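PDB 5AQ1: glucose-6-phosphate dehydrogenase from Trypanosoma cruzi, which catalyses the NADP-dependent oxidation of glucose 6-phosphate to 6-phosphogluconolactone, the first step of the pentose phosphate pathway. Local coordinates for residues L33-L38 with N143-L148; L69-S74 with S109-S114. All blocks are in the same frame, centred on the assembly; numbering follows the deposited sequence.

Contact 1 of 2, residues L33-L38 with N143-L148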
ATOM      1  N   LEU B  33      17.851 -46.202 -18.008  1.00 37.66           N
ATOM      2  CA  LEU B  33      16.721 -45.335 -18.336  1.00 35.43           C
ATOM      3  C   LEU B  33      16.078 -45.790 -19.639  1.00 34.99           C
ATOM      4  O   LEU B  33      16.741 -45.851 -20.674  1.00 36.29           O
ATOM      5  CB  LEU B  33      17.174 -43.880 -18.474  1.00 34.71           C
ATOM      6  CG  LEU B  33      16.093 -42.857 -18.851  1.00 33.80           C
ATOM      7  CD1 LEU B  33      14.919 -42.891 -17.884  1.00 33.33           C
ATOM      8  CD2 LEU B  33      16.684 -41.459 -18.909  1.00 33.52           C
ATOM      9  N   THR B  34      14.789 -46.108 -19.580  1.00 33.94           N
ATOM     10  CA  THR B  34      14.028 -46.490 -20.758  1.00 33.99           C
ATOM     11  C   THR B  34      12.843 -45.538 -20.926  1.00 33.54           C
ATOM     12  O   THR B  34      12.013 -45.406 -20.026  1.00 32.42           O
ATOM     13  CB  THR B  34      13.523 -47.944 -20.660  1.00 34.59           C
ATOM     14  OG1 THR B  34      14.615 -48.813 -20.331  1.00 35.04           O
ATOM     15  CG2 THR B  34      12.910 -48.395 -21.978  1.00 34.95           C
ATOM     16  N   ILE B  35      12.784 -44.875 -22.081  1.00 33.89           N
ATOM     17  CA  ILE B  35      11.687 -43.974 -22.428  1.00 33.14           C
ATOM     18  C   ILE B  35      10.832 -44.628 -23.512  1.00 33.66           C
ATOM     19  O   ILE B  35      11.274 -44.775 -24.653  1.00 34.59           O
ATOM     20  CB  ILE B  35      12.217 -42.614 -22.926  1.00 32.88           C
ATOM     21  CG1 ILE B  35      13.066 -41.957 -21.835  1.00 32.97           C
ATOM     22  CG2 ILE B  35      11.064 -41.700 -23.335  1.00 32.23           C
ATOM     23  CD1 ILE B  35      13.798 -40.707 -22.275  1.00 33.20           C
ATOM     24  N   VAL B  36       9.613 -45.023 -23.154  1.00 33.67           N
ATOM     25  CA  VAL B  36       8.713 -45.702 -24.084  1.00 34.39           C
ATOM     26  C   VAL B  36       7.687 -44.718 -24.642  1.00 34.54           C
ATOM     27  O   VAL B  36       6.854 -44.191 -23.900  1.00 35.60           O
ATOM     28  CB  VAL B  36       7.977 -46.879 -23.411  1.00 34.36           C
ATOM     29  CG1 VAL B  36       7.188 -47.673 -24.440  1.00 34.98           C
ATOM     30  CG2 VAL B  36       8.965 -47.785 -22.690  1.00 34.47           C
ATOM     31  N   VAL B  37       7.754 -44.477 -25.949  1.00 34.75           N
ATOM     32  CA  VAL B  37       6.807 -43.607 -26.635  1.00 34.43           C
ATOM     33  C   VAL B  37       5.702 -44.465 -27.243  1.00 35.11           C
ATOM     34  O   VAL B  37       5.881 -45.059 -28.309  1.00 36.34           O
ATOM     35  CB  VAL B  37       7.498 -42.789 -27.749  1.00 34.60           C
ATOM     36  CG1 VAL B  37       6.515 -41.814 -28.388  1.00 34.27           C
ATOM     37  CG2 VAL B  37       8.706 -42.045 -27.194  1.00 34.32           C
ATOM     38  N   LEU B  38       4.563 -44.531 -26.560  1.00 34.54           N
ATOM     39  CA  LEU B  38       3.406 -45.259 -27.070  1.00 34.63           C
ATOM     40  C   LEU B  38       2.635 -44.379 -28.058  1.00 34.46           C
ATOM     41  O   LEU B  38       2.333 -43.221 -27.768  1.00 33.12           O
ATOM     42  CB  LEU B  38       2.496 -45.703 -25.929  1.00 34.51           C
ATOM     43  CG  LEU B  38       3.063 -46.815 -25.042  1.00 35.35           C
ATOM     44  CD1 LEU B  38       3.864 -46.282 -23.866  1.00 34.35           C
ATOM     45  CD2 LEU B  38       1.947 -47.727 -24.550  1.00 36.83           C
ATOM     46  N   ASN B 143      14.866 -47.187 -14.539  1.00 35.55           N
ATOM     47  CA  ASN B 143      13.743 -46.256 -14.460  1.00 34.66           C
ATOM     48  C   ASN B 143      12.986 -46.235 -15.782  1.00 34.30           C
ATOM     49  O   ASN B 143      13.599 -46.250 -16.846  1.00 35.70           O
ATOM     50  CB  ASN B 143      14.241 -44.852 -14.131  1.00 34.34           C
ATOM     51  CG  ASN B 143      14.943 -44.781 -12.789  1.00 34.36           C
ATOM     52  OD1 ASN B 143      14.398 -45.203 -11.768  1.00 34.87           O
ATOM     53  ND2 ASN B 143      16.156 -44.245 -12.781  1.00 34.32           N
ATOM     54  N   ARG B 144      11.661 -46.185 -15.714  1.00 33.70           N
ATOM     55  CA  ARG B 144      10.821 -46.295 -16.903  1.00 34.00           C
ATOM     56  C   ARG B 144       9.901 -45.092 -17.044  1.00 33.97           C
ATOM     57  O   ARG B 144       9.090 -44.824 -16.160  1.00 33.68           O
ATOM     58  CB  ARG B 144       9.982 -47.568 -16.829  1.00 34.76           C
ATOM     59  CG  ARG B 144      10.799 -48.830 -16.618  1.00 35.78           C
ATOM     60  CD  ARG B 144       9.927 -50.075 -16.645  1.00 36.69           C
ATOM     61  NE  ARG B 144      10.714 -51.295 -16.471  1.00 37.60           N
ATOM     62  CZ  ARG B 144      10.223 -52.532 -16.524  1.00 38.03           C
ATOM     63  NH1 ARG B 144       8.931 -52.743 -16.747  1.00 37.94           N
ATOM     64  NH2 ARG B 144      11.036 -53.568 -16.353  1.00 39.15           N
ATOM     65  N   LEU B 145      10.032 -44.368 -18.156  1.00 34.65           N
ATOM     66  CA  LEU B 145       9.135 -43.256 -18.479  1.00 34.21           C
ATOM     67  C   LEU B 145       8.239 -43.654 -19.647  1.00 34.32           C
ATOM     68  O   LEU B 145       8.723 -43.895 -20.751  1.00 34.14           O
ATOM     69  CB  LEU B 145       9.938 -42.006 -18.843  1.00 34.72           C
ATOM     70  CG  LEU B 145       9.139 -40.737 -19.164  1.00 35.07           C
ATOM     71  CD1 LEU B 145       8.500 -40.168 -17.913  1.00 34.64           C
ATOM     72  CD2 LEU B 145      10.034 -39.690 -19.808  1.00 36.09           C
ATOM     73  N   PHE B 146       6.935 -43.730 -19.396  1.00 34.05           N
ATOM     74  CA  PHE B 146       5.969 -44.062 -20.435  1.00 34.40           C
ATOM     75  C   PHE B 146       5.319 -42.784 -20.943  1.00 34.38           C
ATOM     76  O   PHE B 146       4.644 -42.089 -20.185  1.00 33.25           O
ATOM     77  CB  PHE B 146       4.902 -45.014 -19.891  1.00 34.54           C
ATOM     78  CG  PHE B 146       5.440 -46.359 -19.489  1.00 34.87           C
ATOM     79  CD1 PHE B 146       5.763 -47.303 -20.450  1.00 35.95           C
ATOM     80  CD2 PHE B 146       5.619 -46.685 -18.151  1.00 34.72           C
ATOM     81  CE1 PHE B 146       6.261 -48.543 -20.089  1.00 36.84           C
ATOM     82  CE2 PHE B 146       6.115 -47.924 -17.782  1.00 35.55           C
ATOM     83  CZ  PHE B 146       6.438 -48.854 -18.752  1.00 36.45           C
ATOM     84  N   TYR B 147       5.543 -42.471 -22.218  1.00 35.30           N
ATOM     85  CA  TYR B 147       4.901 -41.325 -22.863  1.00 35.63           C
ATOM     86  C   TYR B 147       3.690 -41.816 -23.653  1.00 35.71           C
ATOM     87  O   TYR B 147       3.844 -42.542 -24.634  1.00 35.74           O
ATOM     88  CB  TYR B 147       5.877 -40.597 -23.795  1.00 36.12           C
ATOM     89  CG  TYR B 147       5.486 -39.156 -24.076  1.00 36.72           C
ATOM     90  CD1 TYR B 147       4.292 -38.848 -24.733  1.00 36.84           C
ATOM     91  CD2 TYR B 147       6.308 -38.099 -23.688  1.00 36.92           C
ATOM     92  CE1 TYR B 147       3.928 -37.537 -24.991  1.00 36.67           C
ATOM     93  CE2 TYR B 147       5.952 -36.784 -23.944  1.00 36.93           C
ATOM     94  CZ  TYR B 147       4.760 -36.511 -24.593  1.00 37.07           C
ATOM     95  OH  TYR B 147       4.398 -35.212 -24.850  1.00 36.68           O
ATOM     96  N   LEU B 148       2.495 -41.406 -23.234  1.00 34.56           N
ATOM     97  CA  LEU B 148       1.265 -41.830 -23.898  1.00 34.93           C
ATOM     98  C   LEU B 148       0.836 -40.811 -24.945  1.00 34.98           C
ATOM     99  O   LEU B 148       0.017 -39.936 -24.668  1.00 35.65           O
ATOM    100  CB  LEU B 148       0.148 -42.067 -22.876  1.00 35.08           C
ATOM    101  CG  LEU B 148       0.154 -43.442 -22.201  1.00 35.59           C
ATOM    102  CD1 LEU B 148       1.449 -43.692 -21.447  1.00 35.90           C
ATOM    103  CD2 LEU B 148      -1.032 -43.575 -21.264  1.00 35.89           C
TER
HETATM  104  O   HOH W   1      14.656 -48.775 -17.620  1.00 23.52           O
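V36 and F146 lie side by side on one face of two parallel strands, 33-38 and 143-148. V36 CB sits 3.7 Å from F146 CD1, and its CG2 meets CD1 and CE1 along one flank of the ring. F146 CG stands anti to its carbonyl carbon (chi1 -65°), which swings the ring back along its own strand and beside V36. L38 comes to the same corner of the ring from further along strand 33-38; its CD1 lies 4.0 Å from F146 CD1, at the ring edge, near its plane. V36 and L38, two residues apart on one strand, form the hollow that the CD1 corner of the ring fills. On the other face I35 and L145 run alongside each other, with CG2 4.2 Å from CD2. Y147 shares that face, but its ring leads away from strand 33-38.

Five backbone hydrogen bonds tie the strands in register. T34 N gives to N143 O, and L38 N to Y147 O; Y147 N reaches V36 O at 2.7 Å. At the start of the pair, a water donates to both T34 OG1 (2.7 Å) and N143 O (2.8 Å).

These are the two central strands of the Rossmann-type domain, where the strand order changes direction. Helix 118-134 packs on V36 and F146, and helix 441-451 on L145 and Y147. With both faces buried, polar bonding between the strands falls mainly to the backbone. Buried polar ends pair elsewhere: N143 with W174, Y147 OH with E180, and R144 with E132 (NE, salt bridge) and N125 (NH1, hydrogen bond).

Contact 2 of 2, residues L69-S74 with S109-S114. With NDP (NADPH dihydro-nicotinamide-adenine-dinucleotide phosphate), chain G.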
ATOM      1  N   LEU B  69      12.167 -46.446 -26.873  1.00 36.25           N
ATOM      2  CA  LEU B  69      11.415 -47.533 -27.494  1.00 37.19           C
ATOM      3  C   LEU B  69      10.059 -47.042 -27.990  1.00 36.96           C
ATOM      4  O   LEU B  69       9.204 -46.646 -27.200  1.00 36.58           O
ATOM      5  CB  LEU B  69      11.244 -48.676 -26.489  1.00 37.20           C
ATOM      6  CG  LEU B  69      10.312 -49.854 -26.809  1.00 37.71           C
ATOM      7  CD1 LEU B  69      10.741 -50.578 -28.073  1.00 38.79           C
ATOM      8  CD2 LEU B  69      10.252 -50.820 -25.632  1.00 37.82           C
ATOM      9  N   GLY B  70       9.877 -47.059 -29.307  1.00 37.58           N
ATOM     10  CA  GLY B  70       8.588 -46.751 -29.907  1.00 38.15           C
ATOM     11  C   GLY B  70       7.669 -47.950 -29.812  1.00 38.80           C
ATOM     12  O   GLY B  70       8.118 -49.089 -29.945  1.00 40.57           O
ATOM     13  N   TYR B  71       6.383 -47.692 -29.587  1.00 38.43           N
ATOM     14  CA  TYR B  71       5.382 -48.749 -29.467  1.00 38.95           C
ATOM     15  C   TYR B  71       4.066 -48.321 -30.110  1.00 38.79           C
ATOM     16  O   TYR B  71       3.503 -47.293 -29.750  1.00 37.67           O
ATOM     17  CB  TYR B  71       5.160 -49.086 -27.993  1.00 39.06           C
ATOM     18  CG  TYR B  71       4.208 -50.235 -27.751  1.00 40.85           C
ATOM     19  CD1 TYR B  71       2.831 -50.025 -27.695  1.00 41.13           C
ATOM     20  CD2 TYR B  71       4.682 -51.533 -27.565  1.00 41.66           C
ATOM     21  CE1 TYR B  71       1.958 -51.073 -27.473  1.00 42.07           C
ATOM     22  CE2 TYR B  71       3.815 -52.585 -27.339  1.00 41.99           C
ATOM     23  CZ  TYR B  71       2.455 -52.349 -27.293  1.00 42.52           C
ATOM     24  OH  TYR B  71       1.585 -53.388 -27.068  1.00 43.62           O
ATOM     25  N   ALA B  72       3.584 -49.114 -31.062  1.00 40.92           N
ATOM     26  CA  ALA B  72       2.303 -48.855 -31.725  1.00 42.31           C
ATOM     27  C   ALA B  72       1.833 -50.084 -32.508  1.00 44.49           C
ATOM     28  O   ALA B  72       2.573 -51.055 -32.651  1.00 44.25           O
ATOM     29  CB  ALA B  72       2.414 -47.647 -32.647  1.00 42.61           C
ATOM     30  N   ARG B  73       0.604 -50.027 -33.013  1.00 46.30           N
ATOM     31  CA  ARG B  73       0.007 -51.152 -33.745  1.00 48.12           C
ATOM     32  C   ARG B  73       0.568 -51.307 -35.155  1.00 49.87           C
ATOM     33  O   ARG B  73       0.570 -52.414 -35.702  1.00 52.07           O
ATOM     34  CB  ARG B  73      -1.511 -50.993 -33.831  1.00 48.29           C
ATOM     35  CG  ARG B  73      -2.220 -50.903 -32.487  1.00 47.70           C
ATOM     36  CD  ARG B  73      -3.691 -50.570 -32.667  1.00 48.65           C
ATOM     37  NE  ARG B  73      -3.874 -49.355 -33.458  1.00 48.99           N
ATOM     38  CZ  ARG B  73      -5.014 -48.989 -34.039  1.00 50.74           C
ATOM     39  NH1 ARG B  73      -6.112 -49.728 -33.923  1.00 52.45           N
ATOM     40  NH2 ARG B  73      -5.059 -47.864 -34.744  1.00 51.52           N
ATOM     41  N   SER B  74       1.024 -50.203 -35.747  1.00 49.76           N
ATOM     42  CA  SER B  74       1.586 -50.228 -37.101  1.00 51.92           C
ATOM     43  C   SER B  74       2.809 -51.133 -37.186  1.00 53.29           C
ATOM     44  O   SER B  74       3.638 -51.162 -36.273  1.00 50.67           O
ATOM     45  CB  SER B  74       1.973 -48.817 -37.561  1.00 51.57           C
ATOM     46  OG  SER B  74       0.828 -48.026 -37.823  1.00 51.02           O
ATOM     47  N   SER B 109      14.545 -47.718 -30.732  1.00 41.24           N
ATOM     48  CA  SER B 109      14.002 -48.976 -31.247  1.00 42.38           C
ATOM     49  C   SER B 109      12.507 -48.823 -31.499  1.00 43.04           C
ATOM     50  O   SER B 109      11.872 -47.905 -30.971  1.00 42.79           O
ATOM     51  CB  SER B 109      14.218 -50.109 -30.249  1.00 42.18           C
ATOM     52  OG  SER B 109      15.591 -50.286 -29.970  1.00 42.77           O
ATOM     53  N   TYR B 110      11.953 -49.716 -32.318  1.00 43.86           N
ATOM     54  CA  TYR B 110      10.509 -49.768 -32.545  1.00 43.93           C
ATOM     55  C   TYR B 110       9.991 -51.175 -32.291  1.00 44.33           C
ATOM     56  O   TYR B 110      10.729 -52.156 -32.398  1.00 44.96           O
ATOM     57  CB  TYR B 110      10.134 -49.312 -33.963  1.00 44.73           C
ATOM     58  CG  TYR B 110       8.634 -49.258 -34.188  1.00 44.19           C
ATOM     59  CD1 TYR B 110       7.885 -48.168 -33.766  1.00 43.26           C
ATOM     60  CD2 TYR B 110       7.961 -50.320 -34.785  1.00 45.30           C
ATOM     61  CE1 TYR B 110       6.512 -48.130 -33.950  1.00 43.45           C
ATOM     62  CE2 TYR B 110       6.591 -50.292 -34.970  1.00 45.04           C
ATOM     63  CZ  TYR B 110       5.871 -49.196 -34.552  1.00 44.06           C
ATOM     64  OH  TYR B 110       4.509 -49.170 -34.740  1.00 44.41           O
ATOM     65  N   MET B 111       8.710 -51.255 -31.949  1.00 44.62           N
ATOM     66  CA  MET B 111       8.074 -52.503 -31.574  1.00 45.30           C
ATOM     67  C   MET B 111       6.579 -52.414 -31.863  1.00 45.50           C
ATOM     68  O   MET B 111       5.961 -51.376 -31.638  1.00 45.91           O
ATOM     69  CB  MET B 111       8.326 -52.734 -30.090  1.00 45.20           C
ATOM     70  CG  MET B 111       7.531 -53.854 -29.464  1.00 45.93           C
ATOM     71  SD  MET B 111       7.728 -53.843 -27.676  1.00 44.50           S
ATOM     72  CE  MET B 111       7.075 -55.477 -27.346  1.00 46.24           C
ATOM     73  N   THR B 112       6.003 -53.507 -32.355  1.00 46.70           N
ATOM     74  CA  THR B 112       4.585 -53.551 -32.706  1.00 47.71           C
ATOM     75  C   THR B 112       3.775 -54.239 -31.605  1.00 48.92           C
ATOM     76  O   THR B 112       4.231 -55.209 -30.996  1.00 49.78           O
ATOM     77  CB  THR B 112       4.368 -54.279 -34.048  1.00 48.83           C
ATOM     78  OG1 THR B 112       5.065 -53.580 -35.090  1.00 49.12           O
ATOM     79  CG2 THR B 112       2.886 -54.353 -34.405  1.00 48.62           C
ATOM     80  N   GLY B 113       2.574 -53.722 -31.351  1.00 49.44           N
ATOM     81  CA  GLY B 113       1.673 -54.312 -30.365  1.00 50.17           C
ATOM     82  C   GLY B 113       0.370 -53.546 -30.236  1.00 51.42           C
ATOM     83  O   GLY B 113       0.273 -52.394 -30.663  1.00 52.54           O
ATOM     84  N   SER B 114      -0.627 -54.186 -29.632  1.00 52.03           N
ATOM     85  CA  SER B 114      -1.927 -53.561 -29.393  1.00 52.46           C
ATOM     86  C   SER B 114      -1.934 -52.730 -28.103  1.00 52.45           C
ATOM     87  O   SER B 114      -0.969 -52.742 -27.336  1.00 49.47           O
ATOM     88  CB  SER B 114      -3.014 -54.627 -29.319  1.00 53.12           C
ATOM     89  OG  SER B 114      -2.921 -55.338 -28.099  1.00 53.97           O
TER
HETATM   90  PA  NDP G 551      -2.958 -39.398 -33.701  1.00 52.73           P
HETATM   91  O1A NDP G 551      -4.363 -39.284 -34.246  1.00 55.93           O
HETATM   92  O2A NDP G 551      -1.777 -39.066 -34.596  1.00 42.40           O
HETATM   93  O5B NDP G 551      -2.811 -40.879 -33.097  1.00 48.67           O
HETATM   94  C5B NDP G 551      -1.587 -41.279 -32.492  1.00 47.75           C
HETATM   95  C4B NDP G 551      -1.297 -42.744 -32.788  1.00 45.10           C
HETATM   96  O4B NDP G 551      -2.229 -43.541 -32.051  1.00 45.59           O
HETATM   97  C3B NDP G 551      -1.441 -43.141 -34.256  1.00 44.83           C
HETATM   98  O3B NDP G 551      -0.201 -43.129 -34.970  1.00 43.15           O
HETATM   99  C2B NDP G 551      -2.006 -44.540 -34.187  1.00 45.36           C
HETATM  100  O2B NDP G 551      -0.943 -45.488 -34.171  1.00 46.33           O
HETATM  101  C1B NDP G 551      -2.749 -44.597 -32.864  1.00 47.61           C
HETATM  102  N9A NDP G 551      -4.210 -44.456 -33.095  1.00 49.29           N
HETATM  103  C8A NDP G 551      -4.839 -43.495 -33.812  1.00 49.23           C
HETATM  104  N7A NDP G 551      -6.182 -43.693 -33.811  1.00 46.49           N
HETATM  105  C5A NDP G 551      -6.423 -44.800 -33.084  1.00 47.53           C
HETATM  106  C6A NDP G 551      -7.615 -45.574 -32.676  1.00 51.89           C
HETATM  107  N6A NDP G 551      -8.851 -45.180 -33.065  1.00 55.12           N
HETATM  108  N1A NDP G 551      -7.427 -46.678 -31.905  1.00 53.75           N
HETATM  109  C2A NDP G 551      -6.200 -47.080 -31.511  1.00 51.27           C
HETATM  110  N3A NDP G 551      -5.076 -46.417 -31.850  1.00 49.14           N
HETATM  111  C4A NDP G 551      -5.122 -45.298 -32.616  1.00 47.71           C
HETATM  112  O3  NDP G 551      -2.852 -38.562 -32.326  1.00 50.97           O
HETATM  113  PN  NDP G 551      -1.834 -37.329 -32.119  1.00 50.83           P
HETATM  114  O1N NDP G 551      -0.404 -37.794 -32.240  1.00 50.43           O
HETATM  115  O2N NDP G 551      -2.317 -36.174 -32.968  1.00 59.42           O
HETATM  116  O5D NDP G 551      -2.101 -36.968 -30.575  1.00 54.89           O
HETATM  117  C5D NDP G 551      -1.755 -37.863 -29.520  1.00 58.84           C
HETATM  118  C4D NDP G 551      -2.310 -37.330 -28.204  1.00 56.62           C
HETATM  119  O4D NDP G 551      -1.753 -36.041 -27.923  1.00 58.51           O
HETATM  120  C3D NDP G 551      -3.817 -37.150 -28.270  1.00 59.87           C
HETATM  121  O3D NDP G 551      -4.417 -37.556 -27.036  1.00 62.96           O
HETATM  122  C2D NDP G 551      -4.014 -35.666 -28.500  1.00 61.22           C
HETATM  123  O2D NDP G 551      -5.269 -35.204 -27.979  1.00 62.01           O
HETATM  124  C1D NDP G 551      -2.791 -35.058 -27.814  1.00 61.48           C
HETATM  125  N1N NDP G 551      -2.422 -33.762 -28.406  1.00 61.78           N
HETATM  126  C2N NDP G 551      -1.730 -33.707 -29.555  1.00 62.28           C
HETATM  127  C3N NDP G 551      -1.376 -32.494 -30.141  1.00 63.09           C
HETATM  128  C7N NDP G 551      -0.596 -32.460 -31.425  1.00 64.82           C
HETATM  129  O7N NDP G 551       0.215 -31.562 -31.590  1.00 64.91           O
HETATM  130  N7N NDP G 551      -0.795 -33.390 -32.364  1.00 62.56           N
HETATM  131  C4N NDP G 551      -1.760 -31.184 -29.495  1.00 65.27           C
HETATM  132  C5N NDP G 551      -2.508 -31.384 -28.258  1.00 66.96           C
HETATM  133  C6N NDP G 551      -2.802 -32.649 -27.768  1.00 63.25           C
HETATM  134  P2B NDP G 551      -1.123 -47.026 -34.611  1.00 45.71           P
HETATM  135  O1X NDP G 551      -2.339 -47.067 -35.505  1.00 44.26           O
HETATM  136  O2X NDP G 551       0.178 -47.290 -35.333  1.00 47.05           O
HETATM  137  O3X NDP G 551      -1.301 -47.777 -33.311  1.00 40.67           O
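The pocket for the 2'-phosphate of NADPH is built on a turn that Y110 and T112 hold from behind. Y110 OH donates to S74 O at 2.7 Å, and T112 OG1 donates to the same oxygen at 3.0 Å. They arrive from opposite faces of the S74 carbonyl plane. Y110 CG lies anti to its backbone N (chi1 -176°), which carries the ring along strand 69-72 and sets its OH close to A72 CB. W82 meets the Y110 ring edge-to-face.

The pinned turn follows the second strand of the Rossmann-type fold, where NADP-dependent enzymes commonly bind this phosphate. R73 N and NE both bond to O3X, each at 3.0 Å, and R73 NH2 bonds to O1X. The phosphate lies at the edge of the guanidinium, and adenine N3A lies over one of its faces. S74 OG and S74 N both donate to O2X, OG at 2.7 Å. Y115 OH and S41 OG also hydrogen-bond to NADPH.

On the face of L69 and M111, the Y71 ring extends to S114, its OH donating to S114 O at 2.6 Å, in the carbonyl plane. M111 SD stands at the edge of the Y71 ring, a Met-aromatic contact 5.1 Å from the ring centroid. The L69 side chain crosses that of M111 at a slant, CD1 touching CB. G70 N bonds to S109 O, and G113 N to A72 O.

How the contacts relate
Both contacts belong to one six-stranded parallel sheet, with centres 12 Å apart. Along the chain the order is 33-38, 69-74, 109-114, 143-148, so contact 2 falls between the two halves of contact 1. Across the sheet the order is 108-112, 67-72, 33-38, 143-148. Contact 1 is thus central, and contact 2 includes a strand that is outermost within this chain. Strands 33-38 and 67-72 join them directly: V37 N lies 2.9 Å from L69 O, a probable hydrogen bond. Helix 118-134 packs against side chains of both contacts. The buried centre therefore continues into the strand whose end carries the NADPH phosphate pocket.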